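Side-chain contacts in conserved exported protein (Bacteroides fragilis, PDB 3CLW), which is of unestablished function but probably hydrolyses O-glycosidic bonds of a carbohydrate substrate: residues Tyr279-Pro284 against Val289-Arg294; Thr129-Ala132 against Met136-Ser139; Phe8-Gln13 against Lys436-Val441. All coordinates share one frame; numbering follows the deposited sequence.

Contact 1. Residues Tyr279-Pro284 against Val289-Arg294; sequences YWSAYP and VDIRNR
R292 reaches from helix 285-300 to S281 in the loop that leads into that helix, and its guanidinium grips the serine end-on. R292 NH1 donates to S281 O at 2.8 Å, with an N-H...O angle of 146°. The nitrogen approaches from above the carbonyl plane. R292 NH2 takes the hydroxyl instead, its bond to S281 OG measuring 3.0 Å and bending more, to 134°. Both oxygens stand off the guanidinium plane, S281 OG the further of the two, so the group does not meet the serine quite flat. The extended R292 chain from CG to NE carries its end to the loop although the side chain does not set out straight toward it. In S281, OG lies between the backbone N and the carbonyl carbon (chi1 65°), which brings it to the same side as the main-chain oxygen and lets one arginine hold both.

This polar end is the tight part of the contact, and it is buried. The looser part lies beside it, where I291 CG2 rests on S281 CB at 4.1 Å, a van der Waals contact from a residue that is partly exposed. The exposed residues D290 and R294, to either side of I291 and R292 in the sequence, mark the solvent side. A282 turns away from the helix segment and packs on Y337 and I341 of helix 328-347.

The guanidinium has further partners: D278 meets NH2, D345 meets NE and the L288 carbonyl accepts from NH1. S281 OG also bonds D278 O, so it both accepts from the arginine and donates to the loop. D278 and D345 would compensate the buried charge and probably keep R292 protonated. Through these bonds R292 ties the loop to its own helix and, by D345, to helix 328-347.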
# COMPACT_ATOMS: atom_id res chain seq x y z
N TYR A 279 -1.15 8.75 5.44
CA TYR A 279 -0.85 9.29 6.76
C TYR A 279 -1.36 10.73 6.98
O TYR A 279 -1.32 11.54 6.07
CB TYR A 279 0.66 9.24 7.01
CG TYR A 279 1.24 7.83 6.99
CD1 TYR A 279 0.93 6.92 8.02
CD2 TYR A 279 2.09 7.42 5.98
CE1 TYR A 279 1.46 5.63 8.04
CE2 TYR A 279 2.63 6.13 5.98
CZ TYR A 279 2.31 5.24 7.02
OH TYR A 279 2.83 3.97 7.07
N TRP A 280 -1.85 11.00 8.20
CA TRP A 280 -2.29 12.34 8.67
C TRP A 280 -3.45 12.98 7.93
O TRP A 280 -3.71 14.17 8.09
CB TRP A 280 -1.11 13.31 8.78
CG TRP A 280 0.11 12.65 9.25
CD1 TRP A 280 1.26 12.46 8.55
CD2 TRP A 280 0.30 12.01 10.53
NE1 TRP A 280 2.17 11.75 9.30
CE2 TRP A 280 1.61 11.45 10.52
CE3 TRP A 280 -0.50 11.85 11.68
CZ2 TRP A 280 2.15 10.75 11.63
CZ3 TRP A 280 0.02 11.13 12.79
CH2 TRP A 280 1.34 10.60 12.75
N SER A 281 -4.17 12.21 7.14
CA SER A 281 -5.25 12.77 6.37
C SER A 281 -6.50 11.89 6.46
O SER A 281 -7.45 12.09 5.71
CB SER A 281 -4.83 13.01 4.90
OG SER A 281 -4.54 11.79 4.20
N ALA A 282 -6.48 10.93 7.37
CA ALA A 282 -7.60 9.97 7.49
C ALA A 282 -8.63 10.37 8.53
O ALA A 282 -9.65 9.70 8.67
CB ALA A 282 -7.09 8.56 7.76
N TYR A 283 -8.36 11.46 9.24
CA TYR A 283 -9.22 12.01 10.29
C TYR A 283 -8.90 13.49 10.44
O TYR A 283 -7.73 13.87 10.34
CB TYR A 283 -8.92 11.29 11.61
CG TYR A 283 -9.79 11.71 12.78
CD1 TYR A 283 -10.99 11.05 13.04
CD2 TYR A 283 -9.40 12.76 13.62
CE1 TYR A 283 -11.78 11.41 14.10
CE2 TYR A 283 -10.20 13.13 14.70
CZ TYR A 283 -11.39 12.45 14.92
OH TYR A 283 -12.21 12.78 15.99
N PRO A 284 -9.93 14.35 10.67
CA PRO A 284 -11.35 13.99 10.70
C PRO A 284 -11.93 13.80 9.32
O PRO A 284 -11.23 14.01 8.33
CB PRO A 284 -12.00 15.20 11.41
CG PRO A 284 -11.13 16.33 11.08
CD PRO A 284 -9.73 15.78 10.98
N VAL A 289 -12.26 13.47 3.20
CA VAL A 289 -12.94 13.55 1.91
C VAL A 289 -12.48 14.71 1.00
O VAL A 289 -12.34 14.52 -0.21
CB VAL A 289 -14.50 13.51 2.03
CG1 VAL A 289 -14.93 12.22 2.75
CG2 VAL A 289 -15.07 14.77 2.74
N ASP A 290 -12.22 15.88 1.59
CA ASP A 290 -11.75 17.07 0.85
C ASP A 290 -10.42 16.84 0.14
O ASP A 290 -10.30 17.08 -1.07
CB ASP A 290 -11.59 18.27 1.79
CG ASP A 290 -12.92 18.87 2.24
OD1 ASP A 290 -12.87 19.73 3.16
OD2 ASP A 290 -14.00 18.51 1.69
N ILE A 291 -9.41 16.39 0.89
CA ILE A 291 -8.08 16.20 0.30
C ILE A 291 -8.10 15.17 -0.83
O ILE A 291 -7.45 15.38 -1.86
CB ILE A 291 -6.99 15.89 1.34
CG1 ILE A 291 -5.59 16.06 0.71
CG2 ILE A 291 -7.16 14.48 1.92
CD1 ILE A 291 -4.51 16.36 1.67
N ARG A 292 -8.86 14.09 -0.67
CA ARG A 292 -8.94 13.05 -1.69
C ARG A 292 -9.71 13.48 -2.94
O ARG A 292 -9.37 13.08 -4.07
CB ARG A 292 -9.50 11.76 -1.08
CG ARG A 292 -8.45 10.91 -0.36
CD ARG A 292 -9.01 10.08 0.79
NE ARG A 292 -7.88 9.54 1.55
CZ ARG A 292 -7.31 10.14 2.59
NH1 ARG A 292 -7.79 11.29 3.05
NH2 ARG A 292 -6.26 9.59 3.18
N ASN A 293 -10.77 14.26 -2.74
CA ASN A 293 -11.46 14.91 -3.87
C ASN A 293 -10.54 15.86 -4.61
O ASN A 293 -10.53 15.90 -5.82
CB ASN A 293 -12.70 15.68 -3.39
CG ASN A 293 -13.94 14.80 -3.31
OD1 ASN A 293 -14.10 13.86 -4.11
ND2 ASN A 293 -14.84 15.11 -2.38
N ARG A 294 -9.71 16.58 -3.87
CA ARG A 294 -8.77 17.49 -4.49
C ARG A 294 -7.77 16.77 -5.40
O ARG A 294 -7.45 17.26 -6.50
CB ARG A 294 -8.03 18.31 -3.44
CG ARG A 294 -7.50 19.60 -4.04
CD ARG A 294 -6.72 20.38 -3.04
NE ARG A 294 -5.95 21.43 -3.69
CZ ARG A 294 -5.10 22.23 -3.08
NH1 ARG A 294 -4.91 22.12 -1.77
NH2 ARG A 294 -4.45 23.16 -3.77

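Contact 2. Residues Thr129-Ala132 against Met136-Ser139; sequences TNSA and MTRS
T137 presses its methyl group onto the S131-A132 corner, and no hydrogen bond crosses between the two segments. Its CB points toward 129-132 but stands back from it, and the side chain divides there into two branches with different tasks. CG2, anti to the carbonyl carbon, takes the forward position. T137 CG2 comes within 3.6 Å of A132 O. The same CG2 of T137 stands 4.0 Å from S131 OG. A132 CB is a little farther off, 4.4 Å from T137 CG2. The methyl therefore meets a surface that is part polar and part apolar. OG1, between the backbone N and the carbonyl carbon with chi1 at 63°, is used within its own loop, where it hydrogen-bonds Y134 O and S141 N.

The surface under the methyl is itself held in shape. S131 OG, anti to its own backbone N (chi1 162°), reaches forward along the chain and donates to A132 O at 2.6 Å, lying in the carbonyl plane and on a lone pair. This bond ties the serine hydroxyl to the next carbonyl and gives both of the oxygens facing CG2 a polar partner, which matters because the four residues in contact are all buried. Beside it, A132 CB and M136 CB approach to 4.4 Å. M136 starts toward A132, but its extended chain then carries SD and CE away.

The contact closes a tight bend within the long loop between strand 125-128 and helix 157-173. F160 of that helix is touched by both A132 and M136, and T129, packed on F160 and L164, also binds the backbone of S182 at the end of strand 178-182. The bend thus sits against helix 157-173 just after strand 125-128, with N151 of the returning loop against T137.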
# COMPACT_ATOMS: atom_id res chain seq x y z
N THR A 129 13.27 1.51 -2.22
CA THR A 129 14.38 1.87 -1.38
C THR A 129 14.03 3.06 -0.48
O THR A 129 13.27 3.99 -0.88
CB THR A 129 15.65 2.27 -2.18
OG1 THR A 129 15.27 3.09 -3.31
CG2 THR A 129 16.40 1.06 -2.65
N ASN A 130 14.60 2.99 0.73
CA ASN A 130 14.58 3.99 1.75
C ASN A 130 15.87 4.79 1.80
O ASN A 130 15.94 5.86 2.40
CB ASN A 130 14.37 3.33 3.10
CG ASN A 130 12.96 2.95 3.32
OD1 ASN A 130 12.04 3.61 2.80
ND2 ASN A 130 12.75 1.88 4.08
N SER A 131 16.90 4.27 1.15
CA SER A 131 18.14 5.00 1.02
C SER A 131 18.90 4.36 -0.12
O SER A 131 18.66 3.18 -0.46
CB SER A 131 18.96 4.95 2.34
OG SER A 131 20.34 5.29 2.15
N ALA A 132 19.80 5.14 -0.71
CA ALA A 132 20.80 4.63 -1.63
C ALA A 132 21.81 3.89 -0.78
O ALA A 132 21.89 4.13 0.42
CB ALA A 132 21.46 5.79 -2.41
N MET A 136 27.30 5.31 -1.27
CA MET A 136 26.98 6.26 -2.33
C MET A 136 26.49 7.56 -1.71
O MET A 136 26.23 8.51 -2.42
CB MET A 136 25.81 5.74 -3.20
CG MET A 136 26.13 4.60 -4.17
SD MET A 136 24.90 4.38 -5.49
CE MET A 136 25.52 2.83 -5.97
N THR A 137 26.26 7.56 -0.40
CA THR A 137 25.55 8.68 0.22
C THR A 137 26.52 9.80 0.59
O THR A 137 27.74 9.59 0.54
CB THR A 137 24.80 8.22 1.46
OG1 THR A 137 25.74 7.74 2.42
CG2 THR A 137 23.79 7.11 1.12
N ARG A 138 25.99 10.98 0.90
CA ARG A 138 26.80 12.11 1.37
C ARG A 138 27.31 11.87 2.82
O ARG A 138 28.43 12.26 3.14
CB ARG A 138 26.05 13.45 1.22
CG ARG A 138 25.98 13.93 -0.26
CD ARG A 138 25.34 15.29 -0.48
NE ARG A 138 23.95 15.36 -0.01
CZ ARG A 138 23.56 15.93 1.14
NH1 ARG A 138 24.45 16.48 1.95
NH2 ARG A 138 22.28 15.96 1.48
N SER A 139 26.51 11.19 3.65
CA SER A 139 26.83 11.01 5.05
C SER A 139 27.62 9.73 5.34
O SER A 139 27.98 9.47 6.50
CB SER A 139 25.57 11.10 5.90
OG SER A 139 24.66 10.07 5.58

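Contact 3. Residues Phe8-Gln13 against Lys436-Val441; sequences FIIDKQ and KEVVTV
Facing strands of the beta domain that accompanies the barrel meet where I10, on strand 6-25, opposes V438, on strand 438-444. The two side chains approach tip to tip, I10 CD1 lying 4.0 Å from V438 CG1, with I10 CG2 slightly farther from the same methyl. I10 extends at chi2 (-172°), which sets CD1 between V438 and T440, where I10 CD1 comes within 3.4 Å of T440 OG1. That hydroxyl has its polar partner elsewhere, in S431 OG of the adjoining strand 427-433.

At the border of the contact K12 passes across V438 with its aliphatic chain. Full extension beyond CG places K12 CE 3.7 Å from V438 CG2, while NZ goes on to a long, weak ion pair with D457. D11 OD1 accepts from the backbone N of Q13 in an Asx turn, next to the corner the chain turns at K12 and Q13.

I412 of strand 408-414 adds to the core, touching both I10 and T440. No hydrogen bond joins the two segments, and their nearest CA atoms, in K12 and V438, are 8.9 Å apart: side chains packed between opposing layers, as in a beta-sandwich.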
# COMPACT_ATOMS: atom_id res chain seq x y z
N PHE A 8 -29.93 1.07 -3.99
CA PHE A 8 -28.77 1.43 -4.78
C PHE A 8 -28.85 0.79 -6.15
O PHE A 8 -29.12 -0.41 -6.29
CB PHE A 8 -27.50 0.97 -4.08
CG PHE A 8 -27.17 1.76 -2.85
CD1 PHE A 8 -26.29 2.83 -2.91
CD2 PHE A 8 -27.77 1.45 -1.64
CE1 PHE A 8 -25.99 3.56 -1.78
CE2 PHE A 8 -27.48 2.18 -0.49
CZ PHE A 8 -26.59 3.23 -0.57
N ILE A 9 -28.60 1.61 -7.16
CA ILE A 9 -28.58 1.14 -8.54
C ILE A 9 -27.16 1.16 -9.06
O ILE A 9 -26.46 2.18 -9.00
CB ILE A 9 -29.52 1.95 -9.47
CG1 ILE A 9 -30.99 1.78 -9.02
CG2 ILE A 9 -29.36 1.52 -10.95
CD1 ILE A 9 -31.48 2.76 -8.00
N ILE A 10 -26.74 -0.01 -9.53
CA ILE A 10 -25.44 -0.22 -10.12
C ILE A 10 -25.53 0.07 -11.62
O ILE A 10 -26.41 -0.45 -12.31
CB ILE A 10 -24.99 -1.67 -9.87
CG1 ILE A 10 -24.78 -1.88 -8.35
CG2 ILE A 10 -23.74 -2.03 -10.72
CD1 ILE A 10 -24.15 -3.20 -7.96
N ASP A 11 -24.61 0.88 -12.12
CA ASP A 11 -24.61 1.24 -13.52
C ASP A 11 -23.31 0.80 -14.24
O ASP A 11 -22.28 1.46 -14.19
CB ASP A 11 -24.91 2.74 -13.65
CG ASP A 11 -24.94 3.23 -15.08
OD1 ASP A 11 -25.08 2.41 -16.04
OD2 ASP A 11 -24.80 4.46 -15.23
N LYS A 12 -23.39 -0.36 -14.90
CA LYS A 12 -22.27 -0.93 -15.65
C LYS A 12 -21.77 -0.06 -16.81
O LYS A 12 -20.68 -0.29 -17.35
CB LYS A 12 -22.63 -2.33 -16.17
CG LYS A 12 -23.01 -3.34 -15.08
CD LYS A 12 -23.37 -4.69 -15.69
CE LYS A 12 -23.84 -5.69 -14.61
NZ LYS A 12 -24.32 -7.00 -15.18
N GLN A 13 -22.57 0.94 -17.20
CA GLN A 13 -22.22 1.82 -18.30
C GLN A 13 -21.38 3.03 -17.88
O GLN A 13 -20.76 3.66 -18.73
CB GLN A 13 -23.47 2.29 -19.03
CG GLN A 13 -23.49 1.88 -20.46
CD GLN A 13 -24.06 0.50 -20.68
OE1 GLN A 13 -23.49 -0.51 -20.26
NE2 GLN A 13 -25.20 0.45 -21.37
N LYS A 436 -17.76 -10.21 -15.65
CA LYS A 436 -18.27 -11.56 -15.33
C LYS A 436 -18.86 -11.60 -13.92
O LYS A 436 -19.82 -12.33 -13.68
CB LYS A 436 -17.16 -12.63 -15.43
CG LYS A 436 -16.58 -12.87 -16.82
CD LYS A 436 -15.15 -13.39 -16.68
CE LYS A 436 -14.19 -12.75 -17.71
NZ LYS A 436 -13.99 -13.59 -18.96
N GLU A 437 -18.24 -10.86 -13.00
CA GLU A 437 -18.67 -10.68 -11.62
C GLU A 437 -18.90 -9.21 -11.40
O GLU A 437 -18.14 -8.39 -11.93
CB GLU A 437 -17.55 -11.11 -10.64
CG GLU A 437 -17.76 -12.48 -10.00
CD GLU A 437 -16.61 -12.92 -9.06
OE1 GLU A 437 -16.40 -14.14 -8.96
OE2 GLU A 437 -15.96 -12.08 -8.40
N VAL A 438 -19.90 -8.86 -10.59
CA VAL A 438 -19.99 -7.52 -10.05
C VAL A 438 -19.82 -7.62 -8.53
O VAL A 438 -20.54 -8.36 -7.86
CB VAL A 438 -21.29 -6.78 -10.48
CG1 VAL A 438 -21.36 -5.36 -9.89
CG2 VAL A 438 -21.35 -6.68 -11.99
N VAL A 439 -18.83 -6.87 -8.02
CA VAL A 439 -18.40 -6.88 -6.63
C VAL A 439 -18.77 -5.56 -5.97
O VAL A 439 -18.38 -4.50 -6.43
CB VAL A 439 -16.84 -7.10 -6.52
CG1 VAL A 439 -16.34 -6.94 -5.07
CG2 VAL A 439 -16.42 -8.45 -7.14
N THR A 440 -19.53 -5.63 -4.90
CA THR A 440 -19.94 -4.44 -4.18
C THR A 440 -19.48 -4.53 -2.71
O THR A 440 -19.62 -5.56 -2.06
CB THR A 440 -21.47 -4.26 -4.31
OG1 THR A 440 -21.79 -4.18 -5.71
CG2 THR A 440 -21.93 -3.02 -3.64
N VAL A 441 -18.89 -3.46 -2.21
CA VAL A 441 -18.39 -3.47 -0.84
C VAL A 441 -19.05 -2.33 -0.11
O VAL A 441 -18.90 -1.17 -0.50
CB VAL A 441 -16.84 -3.36 -0.77
CG1 VAL A 441 -16.35 -3.43 0.67
CG2 VAL A 441 -16.16 -4.44 -1.59

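In the fold
Contact 1 lies about 16 Å from the chain's centre, while contacts 2 and 3 sit on opposite sides of that centre, their own centres 46 Å apart. Contact 1 joins the loop after strand 270-276 to helix 285-300, and contact 2 lies within the loop after strand 125-128; their nearest atoms are about 10 Å apart. Contact 3 brings the N-terminal strand against strand 438-444, far on in the sequence, and both others are nested within the loop it closes. In contact 1, Y279 bonds E312 and touches E186. These glutamates follow the seventh and fourth barrel strands, the places of the catalytic pair in related glycosidases, so Y279 probably lies at the active site, though this is not established here.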